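Local coordinates for UPF0434 family protein (PDB 6F5Z) that binds the putative methyltransferase Hvo_0019 and probably activates it as a Trm112-type partner, at residues Ser4-Leu9 / Asp28-Gly33. Residues are numbered along the deposited sequence; the frame is centred on the assembly and turned at random.
Sequences SLMDIL and DEIIEG
S4 and D28 mark the nearest approach of the two backbones, their CA atoms 6.8 Å apart, where the tail of a 3-10 segment, S4-L5, comes up beside the entry to strand 29-31 in this Trm112p-like fold. The carboxylate of D28 takes hold of S4 with both oxygens. OD1 of D28 accepts the backbone N-H of S4, N to OD1 3.0 Å, with the N lying 24° out of the carboxylate plane, while OD2 of D28 receives the hydroxyl OG of S4 at 2.7 Å through its syn lone pair. The S4 hydroxyl sits between its own N and carbonyl carbon (chi1 63°), which lets N and OG share one acid. Outside the two segments, NZ of K2 forms a salt bridge with OD2 of D28. An asparagine here would probably leave K2 without its counter-charge and disturb the paired grip on S4. Deeper in, M6 and I30 continue the contact as apolar packing over the four-stranded sheet, both resting on I46 of strand 43-47. D7 faces the methyltransferase chain, with a salt bridge to R64 of that chain. The M6 chain runs straight out beyond CG (chi2 and chi3 both 180°), bringing its terminal methyl CE to 3.8 Å from CG1 of I30.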
# COMPACT_ATOMS: atom_id res chain seq x y z
N SER C 4 -13.20 23.22 -17.26
CA SER C 4 -11.78 22.82 -17.13
C SER C 4 -11.59 21.35 -16.69
O SER C 4 -10.51 20.80 -16.91
CB SER C 4 -11.03 23.75 -16.17
OG SER C 4 -11.60 23.63 -14.89
N LEU C 5 -12.59 20.72 -16.04
CA LEU C 5 -12.49 19.31 -15.63
C LEU C 5 -12.90 18.38 -16.76
O LEU C 5 -12.63 17.18 -16.70
CB LEU C 5 -13.40 19.03 -14.41
CG LEU C 5 -12.80 19.25 -13.01
CD1 LEU C 5 -12.12 20.60 -12.87
CD2 LEU C 5 -13.88 19.14 -11.97
N MET C 6 -13.54 18.91 -17.81
CA MET C 6 -14.02 18.06 -18.91
C MET C 6 -12.98 17.64 -19.90
O MET C 6 -13.26 16.81 -20.75
CB MET C 6 -15.17 18.77 -19.63
CG MET C 6 -16.30 19.07 -18.71
SD MET C 6 -17.61 19.92 -19.63
CE MET C 6 -18.77 20.13 -18.36
N ASP C 7 -11.75 18.18 -19.76
CA ASP C 7 -10.66 17.89 -20.68
C ASP C 7 -10.31 16.41 -20.72
O ASP C 7 -9.81 15.96 -21.75
CB ASP C 7 -9.43 18.76 -20.40
CG ASP C 7 -8.74 18.54 -19.06
OD1 ASP C 7 -9.40 18.05 -18.12
OD2 ASP C 7 -7.53 18.84 -18.95
N ILE C 8 -10.60 15.66 -19.63
CA ILE C 8 -10.26 14.24 -19.61
C ILE C 8 -11.45 13.33 -19.80
O ILE C 8 -11.31 12.11 -19.68
CB ILE C 8 -9.45 13.86 -18.35
CG1 ILE C 8 -10.30 14.04 -17.08
CG2 ILE C 8 -8.12 14.62 -18.32
CD1 ILE C 8 -9.71 13.33 -15.82
N LEU C 9 -12.64 13.90 -20.06
CA LEU C 9 -13.80 13.07 -20.30
C LEU C 9 -13.81 12.57 -21.74
O LEU C 9 -13.31 13.26 -22.63
CB LEU C 9 -15.09 13.84 -20.03
CG LEU C 9 -15.30 14.33 -18.58
CD1 LEU C 9 -16.62 15.11 -18.48
CD2 LEU C 9 -15.33 13.15 -17.58
N ASP C 28 -16.64 29.10 -15.05
CA ASP C 28 -16.17 27.79 -15.49
C ASP C 28 -17.24 26.73 -15.32
O ASP C 28 -17.18 25.70 -15.98
CB ASP C 28 -14.93 27.38 -14.67
CG ASP C 28 -14.04 26.26 -15.19
OD1 ASP C 28 -14.14 25.92 -16.39
OD2 ASP C 28 -13.16 25.81 -14.42
N GLU C 29 -18.20 26.97 -14.43
CA GLU C 29 -19.24 25.98 -14.15
C GLU C 29 -20.25 25.82 -15.30
O GLU C 29 -20.95 26.76 -15.62
CB GLU C 29 -19.97 26.35 -12.84
CG GLU C 29 -21.00 25.32 -12.40
CD GLU C 29 -20.46 23.95 -12.04
OE1 GLU C 29 -19.23 23.81 -11.85
OE2 GLU C 29 -21.29 23.03 -11.89
N ILE C 30 -20.34 24.62 -15.90
CA ILE C 30 -21.36 24.32 -16.89
C ILE C 30 -22.56 23.74 -16.15
O ILE C 30 -22.43 22.69 -15.50
CB ILE C 30 -20.84 23.33 -17.95
CG1 ILE C 30 -19.54 23.83 -18.62
CG2 ILE C 30 -21.93 23.09 -19.02
CD1 ILE C 30 -19.62 25.29 -19.18
N ILE C 31 -23.73 24.40 -16.26
CA ILE C 31 -24.93 24.01 -15.51
C ILE C 31 -25.87 23.22 -16.41
O ILE C 31 -26.38 22.19 -15.97
CB ILE C 31 -25.62 25.25 -14.91
CG1 ILE C 31 -24.62 26.07 -14.04
CG2 ILE C 31 -26.88 24.86 -14.13
CD1 ILE C 31 -25.03 27.47 -13.75
N GLU C 32 -26.10 23.70 -17.65
CA GLU C 32 -26.97 23.00 -18.58
C GLU C 32 -26.25 22.90 -19.91
O GLU C 32 -25.59 23.85 -20.30
CB GLU C 32 -28.30 23.74 -18.78
CG GLU C 32 -29.12 23.87 -17.52
CD GLU C 32 -29.58 22.57 -16.87
OE1 GLU C 32 -29.75 21.57 -17.61
OE2 GLU C 32 -29.92 22.61 -15.66
N GLY C 33 -26.40 21.76 -20.58
CA GLY C 33 -25.73 21.56 -21.84
C GLY C 33 -25.67 20.08 -22.16
O GLY C 33 -26.48 19.31 -21.64